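Local coordinates for protein caspase-1 subunit p19/18 (Spodoptera frugiperda, PDB 1M72) that is a cysteine endopeptidase that probably acts in the caspase activation cascade responsible for carrying out apoptosis, at residues 41-46 against 105-110. Residues are numbered along the deposited sequence; the frame is centred on the assembly and turned at random.
Sequences EHFDIH and VLTHGE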
loop_
_atom_site.group_PDB
_atom_site.type_symbol
_atom_site.label_atom_id
_atom_site.label_comp_id
_atom_site.label_asym_id
_atom_site.label_seq_id
_atom_site.Cartn_x
_atom_site.Cartn_y
_atom_site.Cartn_z
ATOM N N GLU C 41 -14.649 20.847 7.735
ATOM C CA GLU C 41 -15.190 21.729 6.688
ATOM C C GLU C 41 -14.638 23.160 6.694
ATOM O O GLU C 41 -14.491 23.789 5.649
ATOM C CB GLU C 41 -16.731 21.781 6.773
ATOM C CG GLU C 41 -17.430 22.429 5.532
ATOM C CD GLU C 41 -18.968 22.397 5.615
ATOM O OE1 GLU C 41 -19.527 22.304 6.749
ATOM O OE2 GLU C 41 -19.616 22.473 4.545
ATOM N N HIS C 42 -14.299 23.645 7.874
ATOM C CA HIS C 42 -13.841 25.009 8.000
ATOM C C HIS C 42 -12.567 25.039 8.827
ATOM O O HIS C 42 -12.363 24.199 9.692
ATOM C CB HIS C 42 -14.978 25.811 8.641
ATOM C CG HIS C 42 -16.289 25.642 7.934
ATOM N ND1 HIS C 42 -17.402 25.078 8.538
ATOM C CD2 HIS C 42 -16.674 25.972 6.669
ATOM C CE1 HIS C 42 -18.413 25.081 7.677
ATOM N NE2 HIS C 42 -17.999 25.618 6.536
ATOM N N PHE C 43 -11.716 26.019 8.557
ATOM C CA PHE C 43 -10.430 26.133 9.230
ATOM C C PHE C 43 -10.109 27.517 9.788
ATOM O O PHE C 43 -10.451 28.518 9.168
ATOM C CB PHE C 43 -9.322 25.736 8.244
ATOM C CG PHE C 43 -9.525 24.365 7.635
ATOM C CD1 PHE C 43 -10.426 24.179 6.581
ATOM C CD2 PHE C 43 -8.894 23.239 8.195
ATOM C CE1 PHE C 43 -10.714 22.889 6.099
ATOM C CE2 PHE C 43 -9.168 21.958 7.721
ATOM C CZ PHE C 43 -10.087 21.773 6.670
ATOM N N ASP C 44 -9.427 27.556 10.938
ATOM C CA ASP C 44 -9.005 28.807 11.560
ATOM C C ASP C 44 -7.630 29.189 11.024
ATOM O O ASP C 44 -6.908 29.933 11.661
ATOM C CB ASP C 44 -8.925 28.698 13.093
ATOM C CG ASP C 44 -10.272 28.361 13.736
ATOM O OD1 ASP C 44 -11.325 28.674 13.137
ATOM O OD2 ASP C 44 -10.266 27.795 14.850
ATOM N N ILE C 45 -7.289 28.662 9.847
ATOM C CA ILE C 45 -6.037 28.946 9.140
ATOM C C ILE C 45 -6.436 29.778 7.903
ATOM O O ILE C 45 -7.103 29.281 6.961
ATOM C CB ILE C 45 -5.364 27.645 8.708
ATOM C CG1 ILE C 45 -4.928 26.872 9.978
ATOM C CG2 ILE C 45 -4.207 27.955 7.760
ATOM C CD1 ILE C 45 -5.034 25.349 9.868
ATOM N N HIS C 46 -6.038 31.050 7.910
ATOM C CA HIS C 46 -6.425 31.958 6.841
ATOM C C HIS C 46 -6.218 31.498 5.396
ATOM O O HIS C 46 -7.012 31.854 4.540
ATOM C CB HIS C 46 -5.764 33.333 7.046
ATOM C CG HIS C 46 -6.158 34.352 6.016
ATOM N ND1 HIS C 46 -7.439 34.858 5.912
ATOM C CD2 HIS C 46 -5.447 34.922 5.011
ATOM C CE1 HIS C 46 -7.500 35.691 4.886
ATOM N NE2 HIS C 46 -6.307 35.747 4.322
ATOM N N VAL C 105 -10.525 10.339 7.791
ATOM C CA VAL C 105 -10.214 11.740 7.951
ATOM C C VAL C 105 -10.489 12.410 6.626
ATOM O O VAL C 105 -10.013 11.959 5.598
ATOM C CB VAL C 105 -8.734 11.947 8.378
ATOM C CG1 VAL C 105 -8.422 13.454 8.551
ATOM C CG2 VAL C 105 -8.475 11.244 9.680
ATOM N N LEU C 106 -11.286 13.475 6.662
ATOM C CA LEU C 106 -11.691 14.240 5.468
ATOM C C LEU C 106 -11.201 15.677 5.745
ATOM O O LEU C 106 -11.784 16.397 6.591
ATOM C CB LEU C 106 -13.218 14.217 5.341
ATOM C CG LEU C 106 -13.944 12.889 5.619
ATOM C CD1 LEU C 106 -15.468 13.141 5.593
ATOM C CD2 LEU C 106 -13.587 11.865 4.575
ATOM N N THR C 107 -10.145 16.098 5.042
ATOM C CA THR C 107 -9.544 17.409 5.341
ATOM C C THR C 107 -8.531 17.907 4.295
ATOM O O THR C 107 -8.421 17.333 3.213
ATOM C CB THR C 107 -8.863 17.325 6.747
ATOM O OG1 THR C 107 -8.474 18.628 7.176
ATOM C CG2 THR C 107 -7.620 16.414 6.720
ATOM N N HIS C 108 -7.834 19.008 4.589
ATOM C CA HIS C 108 -6.786 19.524 3.677
ATOM C C HIS C 108 -5.442 18.855 4.069
ATOM O O HIS C 108 -5.204 18.552 5.240
ATOM C CB HIS C 108 -6.576 21.036 3.821
ATOM C CG HIS C 108 -7.604 21.877 3.133
ATOM N ND1 HIS C 108 -7.781 21.870 1.765
ATOM C CD2 HIS C 108 -8.490 22.778 3.625
ATOM C CE1 HIS C 108 -8.730 22.731 1.445
ATOM N NE2 HIS C 108 -9.176 23.298 2.556
ATOM N N GLY C 109 -4.569 18.668 3.086
ATOM C CA GLY C 109 -3.272 18.077 3.340
ATOM C C GLY C 109 -2.154 18.511 2.392
ATOM O O GLY C 109 -2.363 19.172 1.356
ATOM N N GLU C 110 -0.946 18.134 2.796
ATOM C CA GLU C 110 0.295 18.360 2.072
ATOM C C GLU C 110 1.056 17.045 2.254
ATOM O O GLU C 110 0.603 16.158 2.994
ATOM C CB GLU C 110 1.069 19.498 2.719
ATOM C CG GLU C 110 0.324 20.832 2.626
ATOM C CD GLU C 110 1.178 22.020 3.063
ATOM O OE1 GLU C 110 2.424 21.971 2.869
ATOM O OE2 GLU C 110 0.589 22.992 3.579
#
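Phe-43 meets Thr-107 and His-108 with its ring alone, and no hydrogen bond joins the loop of 41-46 to 105-110. The bond from CA to CB points toward 105-110, and CG stands anti to the carbonyl carbon (chi1 -55°), which carries the ring out to both partners. CD1 is the first atom to arrive, 3.8 Å from CD2 of His-108. One step further on, CE1 makes the closest approach, 3.3 Å to the same CD2, with NE2 of the imidazole behind it at 3.9 Å. CZ, the far corner, touches both neighbours, lying 3.6 Å from OG1 of Thr-107. On the other branch CE2 comes within 3.4 Å of that oxygen, which sits at the ring edge, in its plane. The imidazole instead presents CD2 over one face of the phenyl group; the two planes are inclined at 51° with centroids 4.9 Å apart, an oblique pairing.

In the caspase fold this is the C-terminal ends of the parallel strands of the central sheet, where strand 98-106 gives way to the loop bearing His-108, the probable catalytic histidine, whose side chain is about 6 Å from that of Cys-150. Phe-43 belongs to the loop that follows the neighbouring parallel strand 31-39, and its ring packs directly against the histidine of the presumed catalytic dyad. The imidazole is also held by a hydrogen bond between NE2 and the carbonyl oxygen of Lys-49, while ND1 makes a weak one to the backbone of the bound peptide. Thr-107 OG1 touches Phe-43 only by van der Waals contact; its hydrogen bond goes to the carbonyl oxygen of Tyr-115, a residue of strand 113-115 that the side chains of Phe-43 and His-108 also touch.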